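Glucoamylase (Thermoanaerobacterium thermosaccharolyticum, PDB 1LF6) hydrolyses terminal alpha-1,4-linked glucose residues one after another from the non-reducing ends of glucan chains, releasing beta-D-glucose. Local coordinates at residues A[393-396]-A[397-400]; A[445-448]-A[449-453]; A[339-342]-A[343-346]. All coordinates share one frame; numbering follows the deposited sequence.

Contact 1 of 3, residues A[393-396]-A[397-400]; sequences IQLD and EQAD
Gln-394 and Glu-397 meet at the start of helix 395-407, one of the helices of the (alpha/alpha) barrel of family 15 glucoamylases. Packing is tight where their extended side chains pass each other: OE1 of Gln-394 comes to 3.2 Å from OE2 of Glu-397, with amide and carboxylate planes 25° apart. Both are acceptors; Arg-343 NH1 donates to Gln-394 OE1, and its backbone N takes the other carboxylate oxygen, Glu-397 OE1. NE2 of Gln-394 donates to Gln-434 OE1 and to OE2 of Glu-438, the probable proton donor, which places this turn beside the probable active site. Gln-398 bends at chi2 (-55°), which folds its amide back until NE2 lies 3.3 Å from Gln-394 O, well above the carbonyl plane; NE2 also binds Ile-378 O. The backbone carbonyl of Leu-395 accepts from both Gln-398 N and Ala-399 N. The side bearing Asp-396 and Asp-400 is looser. Their OD2 atoms stand 4.4 Å apart, like charges whose repulsion, if both are ionised, is probably eased by the salt bridge from Arg-343 NH1 to Asp-396 OD2. A water bridges them, donating to Asp-396 OD2 at 2.8 Å and to Asp-400 OD2 at 2.9 Å.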
loop_
_atom_site.group_PDB
_atom_site.type_symbol
_atom_site.label_atom_id
_atom_site.label_comp_id
_atom_site.label_asym_id
_atom_site.label_seq_id
_atom_site.Cartn_x
_atom_site.Cartn_y
_atom_site.Cartn_z
ATOM N N ILE A 393 -11.620 -4.163 18.651
ATOM C CA ILE A 393 -12.514 -3.029 18.821
ATOM C C ILE A 393 -11.734 -1.717 18.918
ATOM O O ILE A 393 -11.142 -1.410 19.953
ATOM C CB ILE A 393 -13.371 -3.187 20.097
ATOM C CG1 ILE A 393 -14.202 -4.475 20.013
ATOM C CG2 ILE A 393 -14.256 -1.961 20.289
ATOM C CD1 ILE A 393 -15.134 -4.550 18.808
ATOM N N GLN A 394 -11.740 -0.946 17.837
ATOM C CA GLN A 394 -11.028 0.335 17.801
ATOM C C GLN A 394 -12.037 1.473 17.736
ATOM O O GLN A 394 -12.701 1.657 16.720
ATOM C CB GLN A 394 -10.107 0.391 16.572
ATOM C CG GLN A 394 -8.851 -0.462 16.699
ATOM C CD GLN A 394 -8.137 -0.685 15.373
ATOM O OE1 GLN A 394 -8.047 0.215 14.536
ATOM N NE2 GLN A 394 -7.610 -1.887 15.186
ATOM N N LEU A 395 -12.140 2.235 18.819
ATOM C CA LEU A 395 -13.079 3.340 18.886
ATOM C C LEU A 395 -12.820 4.423 17.853
ATOM O O LEU A 395 -13.766 5.002 17.303
ATOM C CB LEU A 395 -13.089 3.947 20.298
ATOM C CG LEU A 395 -14.019 3.271 21.313
ATOM C CD1 LEU A 395 -15.466 3.555 20.944
ATOM C CD2 LEU A 395 -13.767 1.766 21.341
ATOM N N ASP A 396 -11.549 4.700 17.583
ATOM C CA ASP A 396 -11.220 5.725 16.607
ATOM C C ASP A 396 -11.810 5.337 15.265
ATOM O O ASP A 396 -12.231 6.204 14.499
ATOM C CB ASP A 396 -9.698 5.930 16.509
ATOM C CG ASP A 396 -8.982 4.773 15.848
ATOM O OD1 ASP A 396 -9.275 3.612 16.190
ATOM O OD2 ASP A 396 -8.105 5.036 14.994
ATOM N N GLU A 397 -11.880 4.035 14.992
ATOM C CA GLU A 397 -12.445 3.581 13.724
ATOM C C GLU A 397 -13.975 3.702 13.655
ATOM O O GLU A 397 -14.551 3.685 12.567
ATOM C CB GLU A 397 -11.995 2.145 13.420
ATOM C CG GLU A 397 -10.522 2.054 12.999
ATOM C CD GLU A 397 -10.196 0.782 12.238
ATOM O OE1 GLU A 397 -9.514 0.871 11.192
ATOM O OE2 GLU A 397 -10.616 -0.309 12.678
ATOM N N GLN A 398 -14.629 3.833 14.808
ATOM C CA GLN A 398 -16.079 3.993 14.837
ATOM C C GLN A 398 -16.392 5.468 14.602
ATOM O O GLN A 398 -17.437 5.824 14.046
ATOM C CB GLN A 398 -16.654 3.593 16.203
ATOM C CG GLN A 398 -16.184 2.250 16.737
ATOM C CD GLN A 398 -16.427 1.112 15.767
ATOM O OE1 GLN A 398 -17.512 0.988 15.188
ATOM N NE2 GLN A 398 -15.417 0.263 15.591
ATOM N N ALA A 399 -15.467 6.321 15.030
ATOM C CA ALA A 399 -15.622 7.769 14.930
ATOM C C ALA A 399 -15.297 8.405 13.583
ATOM O O ALA A 399 -16.021 9.293 13.123
ATOM C CB ALA A 399 -14.785 8.441 16.019
ATOM N N ASP A 400 -14.214 7.959 12.954
ATOM C CA ASP A 400 -13.787 8.536 11.685
ATOM C C ASP A 400 -14.844 8.608 10.595
ATOM O O ASP A 400 -14.964 9.621 9.917
ATOM C CB ASP A 400 -12.532 7.818 11.172
ATOM C CG ASP A 400 -11.308 8.121 12.032
ATOM O OD1 ASP A 400 -11.333 9.156 12.735
ATOM O OD2 ASP A 400 -10.332 7.347 11.998
HETATM O O HOH W 1 -7.933 7.425 13.535
#

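Contact 2 of 3, residues A[445-448]-A[449-453]; sequences PATM and AAEVA
Residues 445-448 and 449-453 are successive turns of one regular helix, linked by four backbone bonds from each residue to the fourth one before it: Ala-449 N to Pro-445 O, Ala-450 N to Ala-446 O, Glu-451 N to Thr-447 O (2.9 Å) and Val-452 N to Met-448 O. Just ahead, Ser-444 OG accepts from Thr-447 N. Among the side chains, Glu-451 turns back along the helix, its CG 3.3 Å from Thr-447 O. Its OE2 rests 3.6 Å from Met-448 CA, and Thr-447 CG2 and Met-448 CG also lie against that oxygen, at 3.7 and 3.9 Å. Thr-447 can offer the methyl because CG2 stands anti to the backbone N while OG1 lies beside that N. This is the beginning of helix 445-464 of the (alpha/alpha) barrel, which packs on helix 395-407 through Thr-447, Ala-450 and Glu-451 and on helix 468-489 through Met-448 and Glu-451. At Glu-451, an alanine is likely to open a gap beside Thr-447 CG2 and Met-448 CG and to leave Leu-395 and Trp-481 without the side chain they pack on. On the next residue, Val-452 CG2 lies against the backbone, 3.3 Å from Met-448 O.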
loop_
_atom_site.group_PDB
_atom_site.type_symbol
_atom_site.label_atom_id
_atom_site.label_comp_id
_atom_site.label_asym_id
_atom_site.label_seq_id
_atom_site.Cartn_x
_atom_site.Cartn_y
_atom_site.Cartn_z
ATOM N N PRO A 445 -5.042 9.056 24.261
ATOM C CA PRO A 445 -5.383 10.420 23.847
ATOM C C PRO A 445 -5.807 10.498 22.377
ATOM O O PRO A 445 -6.756 11.206 22.046
ATOM C CB PRO A 445 -4.108 11.222 24.160
ATOM C CG PRO A 445 -3.032 10.187 24.290
ATOM C CD PRO A 445 -3.721 9.013 24.918
ATOM N N ALA A 446 -5.125 9.760 21.505
ATOM C CA ALA A 446 -5.472 9.766 20.085
ATOM C C ALA A 446 -6.873 9.213 19.879
ATOM O O ALA A 446 -7.683 9.814 19.177
ATOM C CB ALA A 446 -4.466 8.943 19.282
ATOM N N THR A 447 -7.159 8.065 20.486
ATOM C CA THR A 447 -8.483 7.451 20.355
ATOM C C THR A 447 -9.577 8.339 20.960
ATOM O O THR A 447 -10.628 8.541 20.351
ATOM C CB THR A 447 -8.529 6.074 21.036
ATOM O OG1 THR A 447 -7.562 5.211 20.423
ATOM C CG2 THR A 447 -9.917 5.458 20.905
ATOM N N MET A 448 -9.342 8.860 22.158
ATOM C CA MET A 448 -10.329 9.729 22.785
ATOM C C MET A 448 -10.551 11.005 21.967
ATOM O O MET A 448 -11.657 11.545 21.953
ATOM C CB MET A 448 -9.908 10.084 24.206
ATOM C CG MET A 448 -9.999 8.904 25.169
ATOM S SD MET A 448 -9.674 9.399 26.850
ATOM C CE MET A 448 -11.234 10.144 27.290
ATOM N N ALA A 449 -9.505 11.485 21.295
ATOM C CA ALA A 449 -9.629 12.682 20.468
ATOM C C ALA A 449 -10.607 12.381 19.343
ATOM O O ALA A 449 -11.472 13.198 19.013
ATOM C CB ALA A 449 -8.269 13.086 19.885
ATOM N N ALA A 450 -10.460 11.197 18.755
ATOM C CA ALA A 450 -11.330 10.762 17.668
ATOM C C ALA A 450 -12.767 10.611 18.155
ATOM O O ALA A 450 -13.703 10.960 17.434
ATOM C CB ALA A 450 -10.835 9.434 17.097
ATOM N N GLU A 451 -12.935 10.088 19.372
ATOM C CA GLU A 451 -14.263 9.892 19.948
ATOM C C GLU A 451 -14.977 11.211 20.223
ATOM O O GLU A 451 -16.187 11.320 20.008
ATOM C CB GLU A 451 -14.181 9.076 21.249
ATOM C CG GLU A 451 -13.726 7.627 21.048
ATOM C CD GLU A 451 -13.661 6.848 22.344
ATOM O OE1 GLU A 451 -14.668 6.205 22.708
ATOM O OE2 GLU A 451 -12.603 6.885 23.009
ATOM N N VAL A 452 -14.236 12.199 20.718
ATOM C CA VAL A 452 -14.808 13.518 21.006
ATOM C C VAL A 452 -15.215 14.203 19.696
ATOM O O VAL A 452 -16.312 14.748 19.586
ATOM C CB VAL A 452 -13.798 14.429 21.757
ATOM C CG1 VAL A 452 -14.321 15.866 21.801
ATOM C CG2 VAL A 452 -13.587 13.911 23.176
ATOM N N ALA A 453 -14.318 14.178 18.713
ATOM C CA ALA A 453 -14.592 14.778 17.412
ATOM C C ALA A 453 -15.783 14.084 16.745
ATOM O O ALA A 453 -16.684 14.736 16.211
ATOM C CB ALA A 453 -13.367 14.668 16.524
#

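Contact 3 of 3, residues A[339-342]-A[343-346]; sequences LVWS and RDLY
Trp-341 and Arg-343 are brought together by a bend in the arginine: its chain runs straight through chi1 and chi2, then turns at chi3 (41°), carrying NH2 to 3.8 Å from Trp-341 CD1. Indole and guanidinium planes are 44° apart, and the two groups meet obliquely. Asp-344 comes alongside the tryptophan, pointing the same way, and its OD2 lies 3.6 Å from Trp-341 CB. The same OD2 forms a long salt bridge with Arg-343 NE (3.9 Å), and Trp-654 of helix 653-668 touches both Arg-343 and Asp-344. The backbone beneath is the start of helix 342-355, with Trp-341 at its N-cap position. Leu-345 N donates to Trp-341 O at 2.8 Å, and Tyr-346 N donates to Ser-342 O at 2.9 Å. Apolar packing joins loop to helix, with Val-340 CG1 set 4.0 Å from Leu-345 CD2; both side chains also rest on Tyr-367 of helix 358-375. Ser-342 OG is hydrogen-bonded to the backbone O of Glu-397, tying this turn to helix 395-407 of the (alpha/alpha) barrel. The polar ends of Trp-341 and Arg-343 lie at the probable active site: Trp-341 NE1 donates to OE2 of Glu-438, the probable proton donor, and Arg-343 NH2 makes a long, weak ion pair with that oxygen, while NH1 is held by Gln-394 OE1 and Asp-396 OD2. With Asp-344, Asp-396 and Glu-438 nearby, the buried guanidinium is likely to remain charged, and the indole N-H probably restricts how the Glu-438 carboxylate can turn.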
loop_
_atom_site.group_PDB
_atom_site.type_symbol
_atom_site.label_atom_id
_atom_site.label_comp_id
_atom_site.label_asym_id
_atom_site.label_seq_id
_atom_site.Cartn_x
_atom_site.Cartn_y
_atom_site.Cartn_z
ATOM N N LEU A 339 -6.318 -5.169 3.063
ATOM C CA LEU A 339 -7.585 -5.096 3.766
ATOM C C LEU A 339 -8.000 -3.637 3.845
ATOM O O LEU A 339 -7.205 -2.744 3.548
ATOM C CB LEU A 339 -7.446 -5.685 5.174
ATOM C CG LEU A 339 -7.127 -7.181 5.211
ATOM C CD1 LEU A 339 -6.768 -7.613 6.628
ATOM C CD2 LEU A 339 -8.329 -7.956 4.694
ATOM N N VAL A 340 -9.245 -3.400 4.239
ATOM C CA VAL A 340 -9.765 -2.046 4.348
ATOM C C VAL A 340 -9.900 -1.657 5.809
ATOM O O VAL A 340 -10.597 -2.321 6.575
ATOM C CB VAL A 340 -11.167 -1.920 3.674
ATOM C CG1 VAL A 340 -11.654 -0.471 3.742
ATOM C CG2 VAL A 340 -11.102 -2.387 2.226
ATOM N N TRP A 341 -9.209 -0.591 6.191
ATOM C CA TRP A 341 -9.271 -0.069 7.555
ATOM C C TRP A 341 -9.984 1.271 7.501
ATOM O O TRP A 341 -9.643 2.143 6.698
ATOM C CB TRP A 341 -7.872 0.166 8.127
ATOM C CG TRP A 341 -7.209 -1.028 8.744
ATOM C CD1 TRP A 341 -7.231 -1.392 10.066
ATOM C CD2 TRP A 341 -6.348 -1.964 8.085
ATOM N NE1 TRP A 341 -6.424 -2.489 10.268
ATOM C CE2 TRP A 341 -5.871 -2.862 9.071
ATOM C CE3 TRP A 341 -5.927 -2.129 6.755
ATOM C CZ2 TRP A 341 -4.992 -3.911 8.769
ATOM C CZ3 TRP A 341 -5.053 -3.171 6.454
ATOM C CH2 TRP A 341 -4.594 -4.050 7.462
ATOM N N SER A 342 -10.976 1.427 8.362
ATOM C CA SER A 342 -11.731 2.657 8.446
ATOM C C SER A 342 -10.787 3.849 8.644
ATOM O O SER A 342 -10.977 4.916 8.042
ATOM C CB SER A 342 -12.713 2.558 9.615
ATOM O OG SER A 342 -13.280 3.812 9.927
ATOM N N ARG A 343 -9.769 3.656 9.482
ATOM C CA ARG A 343 -8.801 4.710 9.777
ATOM C C ARG A 343 -8.057 5.132 8.515
ATOM O O ARG A 343 -8.096 6.300 8.126
ATOM C CB ARG A 343 -7.813 4.231 10.860
ATOM C CG ARG A 343 -6.644 5.182 11.135
ATOM C CD ARG A 343 -5.736 4.656 12.251
ATOM N NE ARG A 343 -5.516 3.212 12.136
ATOM C CZ ARG A 343 -6.128 2.300 12.883
ATOM N NH1 ARG A 343 -6.995 2.670 13.816
ATOM N NH2 ARG A 343 -5.883 1.016 12.684
ATOM N N ASP A 344 -7.394 4.184 7.867
ATOM C CA ASP A 344 -6.653 4.499 6.650
ATOM C C ASP A 344 -7.560 5.096 5.577
ATOM O O ASP A 344 -7.197 6.069 4.925
ATOM C CB ASP A 344 -5.950 3.245 6.113
ATOM C CG ASP A 344 -4.899 2.712 7.079
ATOM O OD1 ASP A 344 -3.748 2.477 6.653
ATOM O OD2 ASP A 344 -5.230 2.536 8.265
ATOM N N LEU A 345 -8.743 4.516 5.404
ATOM C CA LEU A 345 -9.693 4.995 4.404
ATOM C C LEU A 345 -10.063 6.454 4.682
ATOM O O LEU A 345 -10.142 7.278 3.770
ATOM C CB LEU A 345 -10.943 4.105 4.420
ATOM C CG LEU A 345 -12.013 4.280 3.338
ATOM C CD1 LEU A 345 -11.388 4.132 1.956
ATOM C CD2 LEU A 345 -13.104 3.233 3.538
ATOM N N TYR A 346 -10.283 6.759 5.954
ATOM C CA TYR A 346 -10.626 8.107 6.402
ATOM C C TYR A 346 -9.560 9.102 5.958
ATOM O O TYR A 346 -9.865 10.155 5.393
ATOM C CB TYR A 346 -10.748 8.109 7.935
ATOM C CG TYR A 346 -10.757 9.471 8.601
ATOM C CD1 TYR A 346 -11.852 10.332 8.482
ATOM C CD2 TYR A 346 -9.672 9.892 9.373
ATOM C CE1 TYR A 346 -11.866 11.578 9.120
ATOM C CE2 TYR A 346 -9.675 11.133 10.011
ATOM C CZ TYR A 346 -10.775 11.971 9.882
ATOM O OH TYR A 346 -10.780 13.193 10.515
#

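Contact 1 stands between the other two: its centre is 9 Å from that of contact 2 and 10 Å from that of contact 3, whereas contacts 2 and 3 lie 17 Å apart between centres and do not touch. Toward contact 3 the join is polar, a probable hydrogen bond from Arg-343 NH1 to Gln-394 OE1 (2.8 Å) and a salt bridge to Asp-396 OD2 (2.9 Å). Toward contact 2 it is close packing between two helices, with Ala-399 CB 3.1 Å from Ala-450 O. All three lie near the probable catalytic pair: between nearest atoms, the side chains of Gln-394 and Trp-341 come within about 3 Å of that of Glu-438, and Thr-447 within about 4 Å of that of Glu-435, the probable proton acceptor.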